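Local coordinates for protein geranyltranstransferase (Marinomonas sp. MED121, PDB 4F62) that probably joins isopentenyl diphosphate to allylic diphosphates head to tail, building short-chain polyprenyl diphosphates such as farnesyl diphosphate, at residues Q18-Q23 with Q119-E124; Q22-Y27 with Q32-M37; S64-A69 with P134-K139; A72-I77 with Q142-A147. One frame throughout, in Å; residues are numbered along the deposited sequence.

Contact 1: Q18-Q23 with Q119-E124; sequences QYLEQQ and QTFAFE
F121 brings most of the surface by which 119-124 meets 18-23. Its CG is anti to the backbone N (chi1 -180°), which extends the ring straight away from its helix, and the ring meets the other segment by its edge. One corner of that edge, F121 CE2, lies 3.9 Å from L20 CD2, so an aliphatic branch tip approaches near the ring plane and not over a face. At the far end of the ring, F121 CZ is 4.0 Å from Q23 CB. F121 CE1 faces Q23 O at 3.8 Å, a loose C-H approach to the last carbonyl of helix 5-23. Q23 sends its bent chain the other way, with Q23 CG 3.6 Å above the plane of the Y19 ring, displaced toward its rim.

One turn after F121 comes E124, whose extended chain runs back along the ring: E124 OE1 lies in the ring plane at the edge, 3.5 Å from F121 CD1. Across the contact E124 OE2 is 4.2 Å from Q23 O, two acceptors side by side. The carboxylate belongs to the dimer interface, where OE1 forms a salt bridge with R150 of the second subunit.

Beside that interface the N-terminal helix 5-23 crosses helix 108-126 of the all-alpha isoprenoid synthase fold. The axes of the two short segments are nearly perpendicular, at 97°, and pass 12.0 Å apart, a separation that the long F121 side chain spans. Helix 65-86 packs against both segments, A72 touching Y19 and S76 touching F121, while helix 134-148 packs on A122 and F123, and F123 stacks on F123 of the second subunit.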
loop_
_atom_site.group_PDB
_atom_site.type_symbol
_atom_site.label_atom_id
_atom_site.label_comp_id
_atom_site.label_asym_id
_atom_site.label_seq_id
_atom_site.Cartn_x
_atom_site.Cartn_y
_atom_site.Cartn_z
ATOM N N GLN A 18 -6.417 17.666 -10.886
ATOM C CA GLN A 18 -5.796 17.478 -12.196
ATOM C C GLN A 18 -4.636 16.485 -12.134
ATOM O O GLN A 18 -4.469 15.655 -13.027
ATOM C CB GLN A 18 -5.284 18.804 -12.756
ATOM C CG GLN A 18 -6.325 19.647 -13.452
ATOM C CD GLN A 18 -5.741 20.958 -13.951
ATOM O OE1 GLN A 18 -5.242 21.041 -15.077
ATOM N NE2 GLN A 18 -5.778 21.986 -13.103
ATOM N N TYR A 19 -3.828 16.576 -11.086
ATOM C CA TYR A 19 -2.655 15.720 -10.970
ATOM C C TYR A 19 -3.058 14.261 -10.745
ATOM O O TYR A 19 -2.507 13.357 -11.363
ATOM C CB TYR A 19 -1.768 16.214 -9.828
ATOM C CG TYR A 19 -0.485 15.443 -9.641
ATOM C CD1 TYR A 19 0.642 15.740 -10.399
ATOM C CD2 TYR A 19 -0.391 14.438 -8.685
ATOM C CE1 TYR A 19 1.825 15.047 -10.214
ATOM C CE2 TYR A 19 0.783 13.731 -8.500
ATOM C CZ TYR A 19 1.884 14.036 -9.259
ATOM O OH TYR A 19 3.060 13.340 -9.074
ATOM N N LEU A 20 -4.023 14.034 -9.857
ATOM C CA LEU A 20 -4.560 12.688 -9.657
ATOM C C LEU A 20 -5.066 12.110 -10.984
ATOM O O LEU A 20 -4.728 10.980 -11.342
ATOM C CB LEU A 20 -5.679 12.687 -8.604
ATOM C CG LEU A 20 -5.239 12.754 -7.145
ATOM C CD1 LEU A 20 -6.414 13.220 -6.270
ATOM C CD2 LEU A 20 -4.704 11.380 -6.687
ATOM N N GLU A 21 -5.848 12.908 -11.715
ATOM C CA GLU A 21 -6.402 12.503 -12.998
ATOM C C GLU A 21 -5.317 12.105 -13.984
ATOM O O GLU A 21 -5.436 11.089 -14.673
ATOM C CB GLU A 21 -7.238 13.641 -13.605
ATOM C CG GLU A 21 -8.698 13.300 -13.801
ATOM C CD GLU A 21 -8.913 12.138 -14.754
ATOM O OE1 GLU A 21 -9.787 11.288 -14.468
ATOM O OE2 GLU A 21 -8.214 12.077 -15.791
ATOM N N GLN A 22 -4.267 12.916 -14.059
ATOM C CA GLN A 22 -3.163 12.645 -14.971
ATOM C C GLN A 22 -2.430 11.368 -14.567
ATOM O O GLN A 22 -2.155 10.527 -15.410
ATOM C CB GLN A 22 -2.187 13.826 -15.016
ATOM C CG GLN A 22 -2.699 15.037 -15.786
ATOM C CD GLN A 22 -2.107 16.353 -15.281
ATOM O OE1 GLN A 22 -1.249 16.367 -14.391
ATOM N NE2 GLN A 22 -2.574 17.466 -15.844
ATOM N N GLN A 23 -2.127 11.210 -13.281
ATOM C CA GLN A 23 -1.350 10.054 -12.846
ATOM C C GLN A 23 -2.128 8.736 -12.904
ATOM O O GLN A 23 -1.534 7.673 -13.098
ATOM C CB GLN A 23 -0.769 10.278 -11.442
ATOM C CG GLN A 23 0.132 11.497 -11.355
ATOM C CD GLN A 23 1.339 11.383 -12.276
ATOM O OE1 GLN A 23 1.995 10.344 -12.328
ATOM N NE2 GLN A 23 1.629 12.451 -13.013
ATOM N N GLN A 119 -4.778 2.191 -2.223
ATOM C CA GLN A 119 -3.575 2.161 -1.389
ATOM C C GLN A 119 -2.316 1.959 -2.241
ATOM O O GLN A 119 -1.318 2.663 -2.059
ATOM C CB GLN A 119 -3.624 1.109 -0.255
ATOM C CG GLN A 119 -2.253 1.025 0.415
ATOM C CD GLN A 119 -2.188 0.208 1.706
ATOM O OE1 GLN A 119 -1.148 0.203 2.368
ATOM N NE2 GLN A 119 -3.276 -0.492 2.058
ATOM N N THR A 120 -2.353 1.015 -3.179
ATOM C CA THR A 120 -1.167 0.775 -4.003
ATOM C C THR A 120 -0.876 2.005 -4.862
ATOM O O THR A 120 0.278 2.305 -5.162
ATOM C CB THR A 120 -1.351 -0.420 -4.948
ATOM O OG1 THR A 120 -1.928 -1.513 -4.228
ATOM C CG2 THR A 120 0.002 -0.838 -5.563
ATOM N N PHE A 121 -1.925 2.704 -5.283
ATOM C CA PHE A 121 -1.747 3.884 -6.130
ATOM C C PHE A 121 -1.004 4.986 -5.348
ATOM O O PHE A 121 -0.219 5.739 -5.923
ATOM C CB PHE A 121 -3.114 4.361 -6.624
ATOM C CG PHE A 121 -3.061 5.570 -7.517
ATOM C CD1 PHE A 121 -2.311 5.558 -8.678
ATOM C CD2 PHE A 121 -3.809 6.709 -7.210
ATOM C CE1 PHE A 121 -2.271 6.667 -9.522
ATOM C CE2 PHE A 121 -3.780 7.831 -8.053
ATOM C CZ PHE A 121 -3.010 7.808 -9.204
ATOM N N ALA A 122 -1.248 5.075 -4.041
ATOM C CA ALA A 122 -0.540 6.053 -3.215
ATOM C C ALA A 122 0.959 5.829 -3.316
ATOM O O ALA A 122 1.739 6.770 -3.456
ATOM C CB ALA A 122 -0.981 5.955 -1.774
ATOM N N PHE A 123 1.364 4.568 -3.276
ATOM C CA PHE A 123 2.781 4.252 -3.358
ATOM C C PHE A 123 3.303 4.380 -4.769
ATOM O O PHE A 123 4.483 4.666 -4.972
ATOM C CB PHE A 123 3.067 2.888 -2.714
ATOM C CG PHE A 123 2.801 2.885 -1.223
ATOM C CD1 PHE A 123 3.710 3.467 -0.345
ATOM C CD2 PHE A 123 1.622 2.346 -0.707
ATOM C CE1 PHE A 123 3.469 3.483 1.032
ATOM C CE2 PHE A 123 1.367 2.358 0.665
ATOM C CZ PHE A 123 2.297 2.928 1.541
ATOM N N GLU A 124 2.420 4.208 -5.750
ATOM C CA GLU A 124 2.800 4.431 -7.137
ATOM C C GLU A 124 3.151 5.912 -7.299
ATOM O O GLU A 124 4.152 6.265 -7.924
ATOM C CB GLU A 124 1.653 4.053 -8.088
ATOM C CG GLU A 124 1.956 4.329 -9.578
ATOM C CD GLU A 124 0.778 3.987 -10.503
ATOM O OE1 GLU A 124 -0.150 3.240 -10.091
ATOM O OE2 GLU A 124 0.773 4.475 -11.649
#

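Contact 2: Q22-Y27 with Q32-M37; sequences QQLSDY and QLHNAM
The short loop between consecutive helices 5-23 and 31-41 lies against the second of them, pairing L24 with H34 and M37. L24 is the centre of an inverse gamma turn, and there the chain leaves helical geometry to run past the imidazole of H34. Because L24 CG is anti to its own N (chi1 -165°), the side chain reaches across to the helix, where L24 CD1 meets M37 CE at 3.8 Å and H34 CD2 at 4.1 Å. M37, one turn after H34, bends at its last torsion, and its SD sits at the imidazole edge in the ring plane, 3.9 Å from H34 CD2.

The opposite end of the imidazole faces residues 25-27, both main chain and side chain. H34 CE1 is 3.3 Å from S25 O, which approaches obliquely, and 3.9 Å from Y27 CB in the tyrosine side chain. A water in the ring plane bridges the segments: it accepts from Y27 N at 3.1 Å and is hydrogen-bonded to H34 ND1 at 2.9 Å. The water thus ties ND1 to the main chain at Y27 N, which would favour this turn of the ring.

D26 turns its carboxylate to R38, farther along helix 31-41, in a salt bridge. Helix 108-126 lies beneath the apolar end, with F121 against L24 and A117 against M37. The second subunit borders the rest, R150 of that chain bonding S25 O and H179 of that chain bonding Y27 OH.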
loop_
_atom_site.group_PDB
_atom_site.type_symbol
_atom_site.label_atom_id
_atom_site.label_comp_id
_atom_site.label_asym_id
_atom_site.label_seq_id
_atom_site.Cartn_x
_atom_site.Cartn_y
_atom_site.Cartn_z
ATOM N N GLN A 22 -4.267 12.916 -14.059
ATOM C CA GLN A 22 -3.163 12.645 -14.971
ATOM C C GLN A 22 -2.430 11.368 -14.567
ATOM O O GLN A 22 -2.155 10.527 -15.410
ATOM C CB GLN A 22 -2.187 13.826 -15.016
ATOM C CG GLN A 22 -2.699 15.037 -15.786
ATOM C CD GLN A 22 -2.107 16.353 -15.281
ATOM O OE1 GLN A 22 -1.249 16.367 -14.391
ATOM N NE2 GLN A 22 -2.574 17.466 -15.844
ATOM N N GLN A 23 -2.127 11.210 -13.281
ATOM C CA GLN A 23 -1.350 10.054 -12.846
ATOM C C GLN A 23 -2.128 8.736 -12.904
ATOM O O GLN A 23 -1.534 7.673 -13.098
ATOM C CB GLN A 23 -0.769 10.278 -11.442
ATOM C CG GLN A 23 0.132 11.497 -11.355
ATOM C CD GLN A 23 1.339 11.383 -12.276
ATOM O OE1 GLN A 23 1.995 10.344 -12.328
ATOM N NE2 GLN A 23 1.629 12.451 -13.013
ATOM N N LEU A 24 -3.444 8.789 -12.709
ATOM C CA LEU A 24 -4.248 7.576 -12.826
ATOM C C LEU A 24 -4.399 7.267 -14.311
ATOM O O LEU A 24 -5.472 7.444 -14.883
ATOM C CB LEU A 24 -5.624 7.735 -12.161
ATOM C CG LEU A 24 -6.413 6.438 -11.897
ATOM C CD1 LEU A 24 -5.592 5.476 -11.055
ATOM C CD2 LEU A 24 -7.737 6.710 -11.203
ATOM N N SER A 25 -3.305 6.815 -14.925
ATOM C CA SER A 25 -3.231 6.602 -16.371
ATOM C C SER A 25 -4.126 5.452 -16.827
ATOM O O SER A 25 -4.325 4.461 -16.109
ATOM C CB SER A 25 -1.788 6.309 -16.784
ATOM O OG SER A 25 -1.293 5.181 -16.077
ATOM N N ASP A 26 -4.665 5.591 -18.031
ATOM C CA ASP A 26 -5.532 4.572 -18.603
ATOM C C ASP A 26 -4.807 3.242 -18.813
ATOM O O ASP A 26 -3.638 3.201 -19.203
ATOM C CB ASP A 26 -6.141 5.062 -19.924
ATOM C CG ASP A 26 -7.274 6.045 -19.711
ATOM O OD1 ASP A 26 -7.827 6.079 -18.592
ATOM O OD2 ASP A 26 -7.620 6.772 -20.664
ATOM N N TYR A 27 -5.522 2.157 -18.535
ATOM C CA TYR A 27 -5.004 0.810 -18.728
ATOM C C TYR A 27 -6.197 -0.117 -18.949
ATOM O O TYR A 27 -6.913 -0.444 -18.005
ATOM C CB TYR A 27 -4.184 0.392 -17.509
ATOM C CG TYR A 27 -3.564 -0.972 -17.646
ATOM C CD1 TYR A 27 -2.812 -1.304 -18.766
ATOM C CD2 TYR A 27 -3.731 -1.925 -16.660
ATOM C CE1 TYR A 27 -2.246 -2.558 -18.894
ATOM C CE2 TYR A 27 -3.169 -3.170 -16.775
ATOM C CZ TYR A 27 -2.429 -3.487 -17.888
ATOM O OH TYR A 27 -1.868 -4.740 -17.997
ATOM N N GLN A 32 -12.781 -1.366 -15.506
ATOM C CA GLN A 32 -13.748 -1.473 -14.411
ATOM C C GLN A 32 -13.181 -0.993 -13.074
ATOM O O GLN A 32 -13.834 -0.243 -12.339
ATOM C CB GLN A 32 -14.264 -2.909 -14.276
ATOM C CG GLN A 32 -15.140 -3.339 -15.432
ATOM C CD GLN A 32 -16.214 -2.313 -15.742
ATOM O OE1 GLN A 32 -16.181 -1.658 -16.788
ATOM N NE2 GLN A 32 -17.170 -2.161 -14.829
ATOM N N LEU A 33 -11.966 -1.431 -12.764
ATOM C CA LEU A 33 -11.314 -1.038 -11.524
ATOM C C LEU A 33 -11.161 0.475 -11.433
ATOM O O LEU A 33 -11.433 1.080 -10.396
ATOM C CB LEU A 33 -9.939 -1.702 -11.416
ATOM C CG LEU A 33 -9.174 -1.442 -10.120
ATOM C CD1 LEU A 33 -9.957 -1.988 -8.932
ATOM C CD2 LEU A 33 -7.779 -2.077 -10.183
ATOM N N HIS A 34 -10.716 1.080 -12.525
ATOM C CA HIS A 34 -10.468 2.515 -12.556
ATOM C C HIS A 34 -11.764 3.297 -12.395
ATOM O O HIS A 34 -11.774 4.369 -11.792
ATOM C CB HIS A 34 -9.781 2.917 -13.864
ATOM C CG HIS A 34 -8.312 2.581 -13.895
ATOM N ND1 HIS A 34 -7.599 2.556 -15.076
ATOM C CD2 HIS A 34 -7.444 2.284 -12.916
ATOM C CE1 HIS A 34 -6.335 2.243 -14.810
ATOM N NE2 HIS A 34 -6.218 2.073 -13.501
ATOM N N ASN A 35 -12.848 2.777 -12.961
ATOM C CA ASN A 35 -14.148 3.420 -12.796
ATOM C C ASN A 35 -14.505 3.563 -11.322
ATOM O O ASN A 35 -14.850 4.651 -10.866
ATOM C CB ASN A 35 -15.226 2.655 -13.556
ATOM C CG ASN A 35 -15.136 2.873 -15.053
ATOM O OD1 ASN A 35 -14.532 3.855 -15.507
ATOM N ND2 ASN A 35 -15.735 1.968 -15.829
ATOM N N ALA A 36 -14.370 2.473 -10.572
ATOM C CA ALA A 36 -14.650 2.489 -9.143
ATOM C C ALA A 36 -13.675 3.390 -8.388
ATOM O O ALA A 36 -14.076 4.129 -7.486
ATOM C CB ALA A 36 -14.614 1.080 -8.582
ATOM N N MET A 37 -12.395 3.323 -8.753
ATOM C CA MET A 37 -11.373 4.158 -8.130
ATOM C C MET A 37 -11.690 5.627 -8.315
ATOM O O MET A 37 -11.627 6.408 -7.366
ATOM C CB MET A 37 -9.987 3.862 -8.715
ATOM C CG MET A 37 -9.341 2.585 -8.192
ATOM S SD MET A 37 -7.805 2.192 -9.069
ATOM C CE MET A 37 -6.606 3.174 -8.164
HETATM O O HOH W 1 -8.503 2.554 -17.780
#

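Contact 3: S64-A69 with P134-K139; sequences SSLTDA and PELAIK. With SO4 (sulfate ion), chain C.
S64 O, just before the helix that carries L66 to its contact with L136, takes two backbone N-H groups, T67 N at 2.9 Å and D68 N at 3.1 Å. S64 N in turn donates to T67 OG1 at 2.9 Å with an N-H...O angle of 159°. This is one half of a capping box: the N-cap serine supplies its N-H, while its own hydroxyl bonds D62 O instead of capping the helix. T67 OG1 is also tied to S195 OG.

The first turn so fixed presents L66. Its CG is anti to the carbonyl carbon (chi1 -69°) and the rest of the chain is extended, which carries CD1 to the second helix. L66 CD1 touches L136 CG at 3.7 Å and L136 CD2 at 3.8 Å, the two side chains lying alongside each other and pointing opposite ways. L66 CD1 also comes within 4.2 Å of A137 N. Here two long helices of the all-alpha isoprenoid synthase fold, 65-86 and 134-148, meet near their N-terminal ends, with S131 and Q133 also lying on L66.

A sulfate, probably from the crystallisation liquor, sits on the N-terminal end of helix 134-148. E135 N donates to sulfate O4 at 3.0 Å and L136 N to sulfate O3 at 2.9 Å, so two neighbouring N-H groups hold two different oxygens. The positive end of the helix dipole would favour such an anion. On the outer side, P134 and E135 pack against E135 and P134 of the second subunit.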
loop_
_atom_site.group_PDB
_atom_site.type_symbol
_atom_site.label_atom_id
_atom_site.label_comp_id
_atom_site.label_asym_id
_atom_site.label_seq_id
_atom_site.Cartn_x
_atom_site.Cartn_y
_atom_site.Cartn_z
ATOM N N SER A 64 6.656 21.560 -5.046
ATOM C CA SER A 64 7.501 20.811 -5.965
ATOM C C SER A 64 6.771 19.582 -6.466
ATOM O O SER A 64 5.669 19.294 -6.014
ATOM C CB SER A 64 8.778 20.361 -5.250
ATOM O OG SER A 64 9.559 21.480 -4.889
ATOM N N SER A 65 7.397 18.849 -7.384
ATOM C CA SER A 65 6.775 17.650 -7.933
ATOM C C SER A 65 6.468 16.632 -6.832
ATOM O O SER A 65 5.401 16.008 -6.842
ATOM C CB SER A 65 7.635 17.041 -9.050
ATOM O OG SER A 65 8.875 16.587 -8.545
ATOM N N LEU A 66 7.376 16.484 -5.865
ATOM C CA LEU A 66 7.110 15.578 -4.742
ATOM C C LEU A 66 6.058 16.124 -3.776
ATOM O O LEU A 66 5.517 15.373 -2.965
ATOM C CB LEU A 66 8.393 15.178 -3.983
ATOM C CG LEU A 66 9.375 14.270 -4.750
ATOM C CD1 LEU A 66 10.623 13.977 -3.921
ATOM C CD2 LEU A 66 8.705 12.967 -5.148
ATOM N N THR A 67 5.758 17.416 -3.841
ATOM C CA THR A 67 4.633 17.921 -3.048
ATOM C C THR A 67 3.330 17.436 -3.677
ATOM O O THR A 67 2.388 17.025 -2.980
ATOM C CB THR A 67 4.589 19.461 -3.018
ATOM O OG1 THR A 67 5.899 19.988 -2.777
ATOM C CG2 THR A 67 3.644 19.931 -1.935
ATOM N N ASP A 68 3.268 17.525 -5.007
ATOM C CA ASP A 68 2.154 16.947 -5.763
ATOM C C ASP A 68 2.005 15.455 -5.481
ATOM O O ASP A 68 0.901 14.977 -5.201
ATOM C CB ASP A 68 2.344 17.160 -7.270
ATOM C CG ASP A 68 1.996 18.565 -7.705
ATOM O OD1 ASP A 68 1.049 19.157 -7.132
ATOM O OD2 ASP A 68 2.676 19.082 -8.611
ATOM N N ALA A 69 3.115 14.719 -5.552
ATOM C CA ALA A 69 3.068 13.280 -5.277
ATOM C C ALA A 69 2.575 12.988 -3.858
ATOM O O ALA A 69 1.770 12.071 -3.629
ATOM C CB ALA A 69 4.440 12.648 -5.517
ATOM N N PRO A 134 15.478 10.194 -5.321
ATOM C CA PRO A 134 15.099 8.935 -4.662
ATOM C C PRO A 134 15.240 8.936 -3.134
ATOM O O PRO A 134 14.402 8.323 -2.471
ATOM C CB PRO A 134 16.038 7.891 -5.300
ATOM C CG PRO A 134 17.200 8.683 -5.813
ATOM C CD PRO A 134 16.654 10.035 -6.196
ATOM N N GLU A 135 16.271 9.575 -2.582
ATOM C CA GLU A 135 16.440 9.563 -1.131
ATOM C C GLU A 135 15.263 10.288 -0.479
ATOM O O GLU A 135 14.697 9.829 0.519
ATOM C CB GLU A 135 17.755 10.220 -0.710
ATOM C CG GLU A 135 18.154 9.910 0.734
ATOM C CD GLU A 135 19.236 10.840 1.278
ATOM O OE1 GLU A 135 20.071 11.329 0.482
ATOM O OE2 GLU A 135 19.248 11.086 2.508
ATOM N N LEU A 136 14.890 11.428 -1.046
ATOM C CA LEU A 136 13.733 12.163 -0.542
ATOM C C LEU A 136 12.447 11.350 -0.752
ATOM O O LEU A 136 11.592 11.301 0.131
ATOM C CB LEU A 136 13.650 13.551 -1.193
ATOM C CG LEU A 136 12.502 14.486 -0.784
ATOM C CD1 LEU A 136 12.398 14.619 0.728
ATOM C CD2 LEU A 136 12.713 15.864 -1.431
ATOM N N ALA A 137 12.302 10.697 -1.906
ATOM C CA ALA A 137 11.099 9.878 -2.136
ATOM C C ALA A 137 10.979 8.760 -1.080
ATOM O O ALA A 137 9.889 8.508 -0.544
ATOM C CB ALA A 137 11.101 9.284 -3.564
ATOM N N ILE A 138 12.101 8.105 -0.783
ATOM C CA ILE A 138 12.100 7.034 0.216
ATOM C C ILE A 138 11.650 7.592 1.568
ATOM O O ILE A 138 10.838 6.977 2.256
ATOM C CB ILE A 138 13.473 6.348 0.326
ATOM C CG1 ILE A 138 13.693 5.439 -0.889
ATOM C CG2 ILE A 138 13.597 5.529 1.626
ATOM C CD1 ILE A 138 12.816 4.192 -0.893
ATOM N N LYS A 139 12.139 8.781 1.919
ATOM C CA LYS A 139 11.743 9.423 3.171
ATOM C C LYS A 139 10.238 9.683 3.192
ATOM O O LYS A 139 9.571 9.409 4.191
ATOM C CB LYS A 139 12.540 10.721 3.388
ATOM C CG LYS A 139 12.128 11.559 4.605
ATOM C CD LYS A 139 12.386 10.865 5.957
ATOM C CE LYS A 139 12.107 11.823 7.137
ATOM N NZ LYS A 139 11.996 11.143 8.467
HETATM S S SO4 C . 17.966 12.869 -3.378
HETATM O O1 SO4 C . 17.979 13.666 -4.602
HETATM O O2 SO4 C . 18.986 13.356 -2.449
HETATM O O3 SO4 C . 16.645 12.999 -2.765
HETATM O O4 SO4 C . 18.254 11.474 -3.722
#

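Contact 4: A72-I77 with Q142-A147; sequences AALESI and QELVVA
L144 extends CG opposite its backbone N (chi1 -174°) and so pushes both methyls out from its helix, CD1 between L74 and I77 of the other segment, CD2 between I77 and A73. L74 leaves its backbone the other way, CG opposite the carbonyl carbon (chi1 -73°), and its end bends toward L144 although its CB does not point there. The two leucines lie alongside each other, heading opposite ways, with L74 CD2 3.7 Å from L144 CD1. I77 also turns CG1 opposite the carbonyl carbon, and this methylene reaches both branches of the leucine: I77 CG1 is 3.9 Å from L144 CD1 and 4.0 Å from L144 CD2. A73 completes the surface, its CB 4.1 Å from L144 CD2.

One residue of 142-147 thus meets three side chains spread over a turn of 72-77, in purely apolar packing. The segments run nearly parallel, at 19°, with axes 11.3 Å apart; L144 from one side and L74 and I77 from the other fill the gap between them. Both belong to the central helical bundle of the isoprenoid synthase fold, and helix 65-86 ends in the first two aspartates of a DDxxxxD motif, which in relatives binds diphosphate through magnesium.

Behind the apolar face, A72 O accepts from both S76 N at 2.9 Å and S76 OG at 3.1 Å, the two donors arriving from opposite faces of the carbonyl plane. This folds the serine hydroxyl back on its own helix. Helix 108-126 covers one flank, A122 lying against I77 and L144; helix 170-194 covers another, with L184 and S188 on L74.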
loop_
_atom_site.group_PDB
_atom_site.type_symbol
_atom_site.label_atom_id
_atom_site.label_comp_id
_atom_site.label_asym_id
_atom_site.label_seq_id
_atom_site.Cartn_x
_atom_site.Cartn_y
_atom_site.Cartn_z
ATOM N N ALA A 72 -1.231 13.963 -3.457
ATOM C CA ALA A 72 -2.036 12.977 -4.170
ATOM C C ALA A 72 -2.028 11.631 -3.449
ATOM O O ALA A 72 -3.065 10.970 -3.362
ATOM C CB ALA A 72 -1.521 12.811 -5.601
ATOM N N ALA A 73 -0.862 11.229 -2.929
ATOM C CA ALA A 73 -0.742 9.961 -2.206
ATOM C C ALA A 73 -1.581 9.985 -0.943
ATOM O O ALA A 73 -2.290 9.019 -0.634
ATOM C CB ALA A 73 0.719 9.651 -1.849
ATOM N N LEU A 74 -1.491 11.086 -0.206
ATOM C CA LEU A 74 -2.272 11.238 1.024
ATOM C C LEU A 74 -3.769 11.204 0.720
ATOM O O LEU A 74 -4.550 10.590 1.451
ATOM C CB LEU A 74 -1.911 12.557 1.721
ATOM C CG LEU A 74 -0.534 12.524 2.393
ATOM C CD1 LEU A 74 -0.013 13.931 2.569
ATOM C CD2 LEU A 74 -0.632 11.834 3.740
ATOM N N GLU A 75 -4.179 11.858 -0.364
ATOM C CA GLU A 75 -5.597 11.842 -0.719
ATOM C C GLU A 75 -6.047 10.425 -1.112
ATOM O O GLU A 75 -7.178 10.022 -0.824
ATOM C CB GLU A 75 -5.902 12.853 -1.839
ATOM C CG GLU A 75 -7.384 12.989 -2.143
ATOM C CD GLU A 75 -8.182 13.631 -0.990
ATOM O OE1 GLU A 75 -7.567 14.228 -0.079
ATOM O OE2 GLU A 75 -9.439 13.556 -1.000
ATOM N N SER A 76 -5.153 9.666 -1.747
ATOM C CA SER A 76 -5.477 8.291 -2.147
ATOM C C SER A 76 -5.622 7.375 -0.950
ATOM O O SER A 76 -6.526 6.537 -0.911
ATOM C CB SER A 76 -4.441 7.709 -3.124
ATOM O OG SER A 76 -4.497 8.427 -4.346
ATOM N N ILE A 77 -4.723 7.524 0.017
ATOM C CA ILE A 77 -4.837 6.785 1.265
ATOM C C ILE A 77 -6.170 7.121 1.955
ATOM O O ILE A 77 -6.928 6.222 2.337
ATOM C CB ILE A 77 -3.659 7.079 2.215
ATOM C CG1 ILE A 77 -2.371 6.485 1.627
ATOM C CG2 ILE A 77 -3.922 6.471 3.591
ATOM C CD1 ILE A 77 -2.433 4.948 1.433
ATOM N N GLN A 142 8.426 6.481 3.755
ATOM C CA GLN A 142 8.494 6.121 5.175
ATOM C C GLN A 142 7.465 6.896 5.988
ATOM O O GLN A 142 6.790 6.317 6.843
ATOM C CB GLN A 142 9.891 6.370 5.737
ATOM C CG GLN A 142 10.935 5.428 5.177
ATOM C CD GLN A 142 12.345 5.870 5.518
ATOM O OE1 GLN A 142 12.558 7.000 5.950
ATOM N NE2 GLN A 142 13.319 4.985 5.313
ATOM N N GLU A 143 7.352 8.196 5.710
ATOM C CA GLU A 143 6.376 9.054 6.375
ATOM C C GLU A 143 4.966 8.532 6.153
ATOM O O GLU A 143 4.158 8.479 7.088
ATOM C CB GLU A 143 6.460 10.500 5.856
ATOM C CG GLU A 143 7.704 11.280 6.300
ATOM C CD GLU A 143 7.749 11.562 7.799
ATOM O OE1 GLU A 143 6.676 11.643 8.444
ATOM O OE2 GLU A 143 8.867 11.711 8.341
ATOM N N LEU A 144 4.665 8.154 4.914
ATOM C CA LEU A 144 3.309 7.727 4.574
ATOM C C LEU A 144 3.014 6.381 5.228
ATOM O O LEU A 144 1.912 6.148 5.726
ATOM C CB LEU A 144 3.123 7.611 3.063
ATOM C CG LEU A 144 1.683 7.303 2.623
ATOM C CD1 LEU A 144 0.753 8.440 2.992
ATOM C CD2 LEU A 144 1.603 7.012 1.114
ATOM N N VAL A 145 4.012 5.502 5.227
ATOM C CA VAL A 145 3.869 4.175 5.813
ATOM C C VAL A 145 3.534 4.269 7.302
ATOM O O VAL A 145 2.605 3.614 7.793
ATOM C CB VAL A 145 5.166 3.343 5.622
ATOM C CG1 VAL A 145 5.312 2.291 6.723
ATOM C CG2 VAL A 145 5.170 2.688 4.250
ATOM N N VAL A 146 4.279 5.095 8.018
ATOM C CA VAL A 146 4.103 5.158 9.455
ATOM C C VAL A 146 2.747 5.785 9.807
ATOM O O VAL A 146 2.147 5.442 10.831
ATOM C CB VAL A 146 5.290 5.878 10.148
ATOM C CG1 VAL A 146 5.163 7.372 10.032
ATOM C CG2 VAL A 146 5.361 5.482 11.596
ATOM N N ALA A 147 2.255 6.670 8.938
ATOM C CA ALA A 147 0.973 7.338 9.156
ATOM C C ALA A 147 -0.228 6.473 8.791
ATOM O O ALA A 147 -1.291 6.608 9.389
ATOM C CB ALA A 147 0.913 8.637 8.376
#

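Overall arrangement
Contacts 3 and 4 are two levels of one helix pair: both join helix 65-86 to helix 134-148, and their centres are 12 Å apart. Contact 1 crosses them along the chain and lies beside contact 4, centres 11 Å apart, where L20 CD2 meets A72 CB at 3.7 Å. Contact 2 continues contact 1 at the end of helix 5-23, centres 9 Å apart, sharing Q22 and Q23; F121 CZ touches L24 N at 3.7 Å. It closes along the chain before contacts 3 and 4 open. Contact 4 lies deepest, about 8 Å from the chain centre, contact 2 outermost at about 22 Å. All four reach the second subunit, so N-terminal helices, central bundle and dimer interface are packed together.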